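Local atomic coordinates of peptidoglycan-N-acetylglucosamine deacetylase BC_1974 (Bacillus cereus, PDB entry 5N1P), a protein that catalyses the zinc-dependent removal of acetyl groups from N-acetylglucosamine residues in peptidoglycan, as a member of the polysaccharide deacetylase (CE4) family. Residues F65-L68 against Y69-E73; Q82-I85 against A86-I89; K178-K181 against E182-Y185. One frame throughout, in Å; residues are numbered along the deposited sequence. Where two conformers were deposited one is given.

Contact 1 (F65-L68 against Y69-E73); sequences FAKL and YKNGE
Phe65 and Tyr69, one helical turn apart, form an edge-to-face aromatic pair: the CD2-CE2 edge of Tyr69 is directed at a face of Phe65, with the ring centroids 5.2 Å apart and the planes at 65°. The closest approach is Phe65 CD2 to Tyr69 CD2, 3.6 Å, and that tyrosine carbon lies toward the rim of the phenylalanine ring, not over its middle. Phe65 has CG anti to its own N (chi1 -172°), which lays its ring beside the next turn. Leu68 closes over a face of Tyr69 in a CH-pi contact; its CB stands 3.8 Å from the centroid of the Tyr69 ring and only 4° off the ring normal. Leu68 and Tyr69 are the buried residues of this tight part, and Tyr69 is also fixed at its far end, where OH hydrogen-bonds to the carbonyl of Pro99, a residue of the inhibitor pocket. Leu68 in turn touches Ser60 and Pro99, so the short helix 65-70 of this NodB-type deacetylase packs beside the zinc site, with the Leu68 side chain about 6 Å from that of His63, a zinc ligand. The backbone bonds span more residues step by step. Tyr69 N bonds to Phe65 O in the i to i+4 manner, Asn71 N reaches Ala66 O (i+5) at 2.8 Å, a pi-type turn, and Glu73 N reaches Lys67 O (i+6) at 2.9 Å, after Gly72 has left helical geometry with positive phi. Lys67, Lys70 and Asn71 make up the exposed, looser side, where Lys70 CD stays 4.4 Å from Ala66 CB. One close touch occurs there: Lys70 CE lies at the edge of the Phe65 ring, near its plane, 3.6 Å from Phe65 CE1.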
loop_
_atom_site.group_PDB
_atom_site.type_symbol
_atom_site.label_atom_id
_atom_site.label_comp_id
_atom_site.label_asym_id
_atom_site.label_seq_id
_atom_site.Cartn_x
_atom_site.Cartn_y
_atom_site.Cartn_z
ATOM N N PHE A 65 11.086 -7.206 -11.042
ATOM C CA PHE A 65 11.218 -8.492 -10.351
ATOM C C PHE A 65 12.642 -9.057 -10.368
ATOM O O PHE A 65 13.170 -9.471 -9.338
ATOM C CB PHE A 65 10.252 -9.498 -10.974
ATOM C CG PHE A 65 10.161 -10.795 -10.228
ATOM C CD1 PHE A 65 11.009 -11.845 -10.526
ATOM C CD2 PHE A 65 9.199 -10.968 -9.237
ATOM C CE1 PHE A 65 10.917 -13.047 -9.841
ATOM C CE2 PHE A 65 9.107 -12.170 -8.545
ATOM C CZ PHE A 65 9.967 -13.206 -8.851
ATOM N N ALA A 66 13.259 -9.076 -11.540
ATOM C CA ALA A 66 14.604 -9.630 -11.675
ATOM C C ALA A 66 15.646 -8.845 -10.866
ATOM O O ALA A 66 16.518 -9.432 -10.211
ATOM C CB ALA A 66 15.003 -9.681 -13.149
ATOM N N LYS A 67 15.562 -7.521 -10.921
ATOM C CA LYS A 67 16.485 -6.675 -10.169
ATOM C C LYS A 67 16.304 -6.826 -8.662
ATOM O O LYS A 67 17.284 -6.954 -7.923
ATOM C CB LYS A 67 16.316 -5.199 -10.557
ATOM C CG LYS A 67 16.808 -4.878 -11.968
ATOM C CD LYS A 67 16.603 -3.404 -12.300
ATOM C CE LYS A 67 17.130 -3.082 -13.702
ATOM N NZ LYS A 67 16.898 -1.648 -14.054
ATOM N N LEU A 68 15.057 -6.805 -8.210
ATOM C CA LEU A 68 14.784 -6.821 -6.784
ATOM C C LEU A 68 15.141 -8.129 -6.101
ATOM O O LEU A 68 15.724 -8.128 -5.015
ATOM C CB LEU A 68 13.309 -6.524 -6.530
ATOM C CG LEU A 68 12.826 -5.131 -6.930
ATOM C CD1 LEU A 68 11.302 -5.085 -7.018
ATOM C CD2 LEU A 68 13.309 -4.099 -5.929
ATOM N N TYR A 69 14.771 -9.243 -6.724
ATOM C CA TYR A 69 14.828 -10.525 -6.028
ATOM C C TYR A 69 15.992 -11.383 -6.501
ATOM O O TYR A 69 16.853 -11.738 -5.699
ATOM C CB TYR A 69 13.486 -11.248 -6.174
ATOM C CG TYR A 69 12.366 -10.352 -5.689
ATOM C CD1 TYR A 69 12.354 -9.876 -4.378
ATOM C CD2 TYR A 69 11.341 -9.959 -6.536
ATOM C CE1 TYR A 69 11.346 -9.033 -3.917
ATOM C CE2 TYR A 69 10.327 -9.116 -6.085
ATOM C CZ TYR A 69 10.345 -8.657 -4.774
ATOM O OH TYR A 69 9.357 -7.819 -4.324
ATOM N N LYS A 70 16.051 -11.682 -7.796
ATOM C CA LYS A 70 17.153 -12.494 -8.322
ATOM C C LYS A 70 18.505 -11.794 -8.180
ATOM O O LYS A 70 19.481 -12.391 -7.716
ATOM C CB LYS A 70 16.894 -12.839 -9.786
ATOM C CG LYS A 70 15.440 -13.135 -10.069
ATOM C CD LYS A 70 15.238 -13.700 -11.454
ATOM C CE LYS A 70 13.813 -14.181 -11.627
ATOM N NZ LYS A 70 13.664 -15.645 -11.367
ATOM N N ASN A 71 18.563 -10.529 -8.581
ATOM C CA ASN A 71 19.794 -9.747 -8.485
ATOM C C ASN A 71 19.987 -9.166 -7.079
ATOM O O ASN A 71 21.023 -8.565 -6.780
ATOM C CB ASN A 71 19.804 -8.623 -9.523
ATOM C CG ASN A 71 19.796 -9.140 -10.947
ATOM O OD1 ASN A 71 19.847 -10.348 -11.185
ATOM N ND2 ASN A 71 19.729 -8.226 -11.907
ATOM N N GLY A 72 18.982 -9.351 -6.226
ATOM C CA GLY A 72 19.076 -9.005 -4.815
ATOM C C GLY A 72 19.131 -7.530 -4.456
ATOM O O GLY A 72 19.695 -7.160 -3.428
ATOM N N GLU A 73 18.532 -6.684 -5.284
ATOM C CA GLU A 73 18.589 -5.237 -5.037
ATOM C C GLU A 73 17.473 -4.689 -4.154
ATOM O O GLU A 73 17.401 -3.475 -3.958
ATOM C CB GLU A 73 18.577 -4.470 -6.365
ATOM C CG GLU A 73 19.812 -4.706 -7.229
ATOM C CD GLU A 73 21.080 -4.186 -6.583
ATOM O OE1 GLU A 73 21.001 -3.191 -5.830
ATOM O OE2 GLU A 73 22.158 -4.769 -6.829
#

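Contact 2 (Q82-I85 against A86-I89); sequences QGLI and ANII
Gln82 O receives the amide of Ala86 at 2.9 Å, an ordinary alpha-helical i to i+4 bond near the C-terminal end of helix 74-89. The side chain of Gln82 leads off the helix, and its NE2 hydrogen-bonds to Pro93 O. Gly83 O accepts Asn87 N and also a water, which donates to it at 2.7 Å; a further link from this water to the Asn87 side chain is doubtful. Leu84 directs its side chain to Val39 and Lys40 of helix 36-41, while its carbonyl O is met by Ile88 CG1 at 3.6 Å. Ile85, the buried member, packs on Val56 and Met58 of strand 55-58 and so seats the helix against the central sheet. Its carbonyl takes two amides: Ile89 N lies nearly in line with the C=O bond (164° at the oxygen), whereas Ile88 N sits above the carbonyl plane at a C=O...N angle of 121°. Ile89 holds CG1 between its N and carbonyl carbon (chi1 65°), which carries CD1 back alongside Ile85, 3.6 Å from Ile85 CG2.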
loop_
_atom_site.group_PDB
_atom_site.type_symbol
_atom_site.label_atom_id
_atom_site.label_comp_id
_atom_site.label_asym_id
_atom_site.label_seq_id
_atom_site.Cartn_x
_atom_site.Cartn_y
_atom_site.Cartn_z
ATOM N N GLN A 82 13.318 5.349 0.310
ATOM C CA GLN A 82 13.196 5.914 1.647
ATOM C C GLN A 82 13.789 7.324 1.715
ATOM O O GLN A 82 13.176 8.242 2.270
ATOM C CB GLN A 82 13.886 4.997 2.647
ATOM C CG GLN A 82 13.813 5.445 4.091
ATOM C CD GLN A 82 14.741 4.641 4.953
ATOM O OE1 GLN A 82 15.960 4.641 4.736
ATOM N NE2 GLN A 82 14.189 3.943 5.941
ATOM N N GLY A 83 14.968 7.487 1.125
ATOM C CA GLY A 83 15.648 8.781 1.143
ATOM C C GLY A 83 14.883 9.843 0.365
ATOM O O GLY A 83 14.825 10.999 0.783
ATOM N N LEU A 84 14.301 9.461 -0.768
ATOM C CA LEU A 84 13.501 10.388 -1.567
ATOM C C LEU A 84 12.284 10.881 -0.787
ATOM O O LEU A 84 11.951 12.072 -0.809
ATOM C CB LEU A 84 13.037 9.716 -2.860
ATOM C CG LEU A 84 14.143 9.436 -3.879
ATOM C CD1 LEU A 84 13.581 8.638 -5.060
ATOM C CD2 LEU A 84 14.766 10.737 -4.353
ATOM N N ILE A 85 11.618 9.957 -0.109
ATOM C CA ILE A 85 10.474 10.330 0.711
ATOM C C ILE A 85 10.914 11.235 1.872
ATOM O O ILE A 85 10.273 12.266 2.143
ATOM C CB ILE A 85 9.754 9.071 1.213
ATOM C CG1 ILE A 85 9.106 8.361 0.027
ATOM C CG2 ILE A 85 8.679 9.436 2.243
ATOM C CD1 ILE A 85 8.649 6.943 0.330
ATOM N N ALA A 86 12.010 10.873 2.538
ATOM C CA ALA A 86 12.502 11.630 3.687
ATOM C C ALA A 86 12.865 13.053 3.307
ATOM O O ALA A 86 12.740 13.972 4.121
ATOM C CB ALA A 86 13.695 10.927 4.310
ATOM N N ASN A 87 13.319 13.253 2.074
ATOM C CA ASN A 87 13.677 14.585 1.587
ATOM C C ASN A 87 12.484 15.525 1.594
ATOM O O ASN A 87 12.631 16.744 1.708
ATOM C CB ASN A 87 14.245 14.507 0.167
ATOM C CG ASN A 87 15.635 13.918 0.124
ATOM O OD1 ASN A 87 16.394 14.021 1.085
ATOM N ND2 ASN A 87 15.980 13.301 -1.003
ATOM N N ILE A 88 11.300 14.944 1.432
ATOM C CA ILE A 88 10.071 15.713 1.356
ATOM C C ILE A 88 9.430 15.870 2.731
ATOM O O ILE A 88 9.106 16.991 3.138
ATOM C CB ILE A 88 9.053 15.046 0.407
ATOM C CG1 ILE A 88 9.658 14.883 -0.987
ATOM C CG2 ILE A 88 7.747 15.852 0.361
ATOM C CD1 ILE A 88 8.826 14.000 -1.906
ATOM N N ILE A 89 9.259 14.762 3.448
ATOM C CA ILE A 89 8.498 14.829 4.699
ATOM C C ILE A 89 9.327 14.800 5.989
ATOM O O ILE A 89 8.768 14.922 7.090
ATOM C CB ILE A 89 7.441 13.700 4.752
ATOM C CG1 ILE A 89 8.092 12.318 4.794
ATOM C CG2 ILE A 89 6.501 13.810 3.569
ATOM C CD1 ILE A 89 7.078 11.175 4.996
HETATM O O HOH W 1 16.877 11.885 2.369
#

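Contact 3 (K178-K181 against E182-Y185); sequences KGLK and EKGY
Leu180 and Tyr185 both carry CG beside their backbone N, with chi1 of -63° and -74°, and these settings bring the Leu180 side chain, in the last helical turn, against Tyr185, which follows helix 167-182. Leu180 CD2 comes to 4.0 Å from Tyr185 CD2, the side chains running at a slant to one another. The ring also has Leu180 O at its edge, close to its plane and 3.5 Å from Tyr185 CD2. Both side chains reach Ala4 of strand 2-9, and the phenol is held at its far end by a hydrogen bond from Tyr185 OH to Lys155 O. On the outer flank of the helix, Lys178 is extended from a CG anti to its N (chi1 -177°), and Glu182 is extended too. The glutamate OE2 lies against the lysine's methylenes, 3.5 Å from Lys178 CE. At 4.7 Å between Lys178 NZ and Glu182 OE2 the opposite charges may attract weakly, but the charged atoms are not in contact. Lys183 CG and CD lie against Gly179 O, each 3.2 Å away; beyond them the chain bends at chi3, and NZ hydrogen-bonds to Leu150 O and Ala153 O, tying the turn to the end of helix 138-152 and the loop after it. The last regular i to i+4 bond here is Glu182 N to Lys178 O. Beyond it Leu180 O accepts Tyr185 N at 3.0 Å, with a weak additional bond from Lys183 N, and Lys181 O accepts Gly184 N at 3.0 Å from above its carbonyl plane. This pair of bonds, 6→1 from Tyr185 N and 5→2 from Gly184 N, with Gly184 at positive phi as the C-prime residue, is a Schellman motif, and it turns the chain from helix 167-182 into strand 185-187.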
loop_
_atom_site.group_PDB
_atom_site.type_symbol
_atom_site.label_atom_id
_atom_site.label_comp_id
_atom_site.label_asym_id
_atom_site.label_seq_id
_atom_site.Cartn_x
_atom_site.Cartn_y
_atom_site.Cartn_z
ATOM N N LYS A 178 -18.073 2.292 2.910
ATOM C CA LYS A 178 -19.432 2.052 3.392
ATOM C C LYS A 178 -19.653 0.593 3.777
ATOM O O LYS A 178 -20.160 0.289 4.857
ATOM C CB LYS A 178 -20.445 2.468 2.326
ATOM C CG LYS A 178 -21.895 2.316 2.759
ATOM C CD LYS A 178 -22.841 2.734 1.650
ATOM C CE LYS A 178 -24.279 2.787 2.151
ATOM N NZ LYS A 178 -25.225 3.132 1.057
ATOM N N GLY A 179 -19.270 -0.311 2.884
ATOM C CA GLY A 179 -19.447 -1.731 3.120
ATOM C C GLY A 179 -18.704 -2.255 4.334
ATOM O O GLY A 179 -19.196 -3.139 5.030
ATOM N N LEU A 180 -17.514 -1.723 4.600
ATOM C CA LEU A 180 -16.751 -2.204 5.744
ATOM C C LEU A 180 -17.156 -1.540 7.059
ATOM O O LEU A 180 -17.081 -2.172 8.113
ATOM C CB LEU A 180 -15.250 -2.010 5.500
ATOM C CG LEU A 180 -14.707 -2.810 4.317
ATOM C CD1 LEU A 180 -13.221 -2.555 4.124
ATOM C CD2 LEU A 180 -14.978 -4.291 4.503
ATOM N N LYS A 181 -17.571 -0.276 7.004
ATOM C CA LYS A 181 -18.045 0.424 8.202
ATOM C C LYS A 181 -19.273 -0.269 8.765
ATOM O O LYS A 181 -19.440 -0.376 9.982
ATOM C CB LYS A 181 -18.373 1.890 7.901
ATOM C CG LYS A 181 -17.153 2.782 7.716
ATOM C CD LYS A 181 -17.540 4.246 7.546
ATOM C CE LYS A 181 -16.311 5.116 7.300
ATOM N NZ LYS A 181 -16.660 6.557 7.165
ATOM N N GLU A 182 -20.121 -0.741 7.858
ATOM C CA GLU A 182 -21.338 -1.448 8.228
ATOM C C GLU A 182 -21.002 -2.737 8.961
ATOM O O GLU A 182 -21.764 -3.192 9.814
ATOM C CB GLU A 182 -22.183 -1.734 6.986
ATOM C CG GLU A 182 -23.103 -0.588 6.595
ATOM C CD GLU A 182 -23.555 -0.661 5.146
ATOM O OE1 GLU A 182 -23.281 -1.686 4.488
ATOM O OE2 GLU A 182 -24.197 0.302 4.672
ATOM N N LYS A 183 -19.846 -3.314 8.641
ATOM C CA LYS A 183 -19.431 -4.563 9.266
ATOM C C LYS A 183 -18.515 -4.336 10.454
ATOM O O LYS A 183 -17.875 -5.266 10.940
ATOM C CB LYS A 183 -18.755 -5.462 8.250
ATOM C CG LYS A 183 -19.563 -5.611 6.993
ATOM C CD LYS A 183 -18.724 -6.187 5.882
ATOM C CE LYS A 183 -18.253 -7.584 6.212
ATOM N NZ LYS A 183 -17.909 -8.315 4.967
ATOM N N GLY A 184 -18.471 -3.093 10.918
ATOM C CA GLY A 184 -17.800 -2.764 12.158
ATOM C C GLY A 184 -16.303 -2.570 12.043
ATOM O O GLY A 184 -15.607 -2.601 13.055
ATOM N N TYR A 185 -15.803 -2.375 10.824
ATOM C CA TYR A 185 -14.390 -2.040 10.631
ATOM C C TYR A 185 -14.164 -0.544 10.822
ATOM O O TYR A 185 -14.975 0.273 10.388
ATOM C CB TYR A 185 -13.891 -2.450 9.231
ATOM C CG TYR A 185 -13.683 -3.935 9.022
ATOM C CD1 TYR A 185 -12.496 -4.559 9.394
ATOM C CD2 TYR A 185 -14.679 -4.716 8.450
ATOM C CE1 TYR A 185 -12.310 -5.924 9.196
ATOM C CE2 TYR A 185 -14.503 -6.068 8.248
ATOM C CZ TYR A 185 -13.330 -6.674 8.626
ATOM O OH TYR A 185 -13.175 -8.029 8.420
#

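Overall arrangement
The three contacts follow one another along the chain within a single NodB homology region, and none touches another. Contacts 1 and 2 lie on consecutive helices, 65-70 and 74-89, with centres 23 Å apart and nearest atoms about 11 Å apart. Contact 3 ends helix 167-182 on the opposite side of the chain's centre, 39 Å from contact 1 and 34 Å from contact 2, centre to centre. Contacts 2 and 3 both adjoin the same parallel sheet, through strand 55-58 and through strands 2-9 and 185-187. Contact 1 sits nearest the zinc, about 8 Å from the Leu68 side chain, whereas contact 3 is remote from the annotated sites and makes the turn from helix 167-182 into strand 185-187.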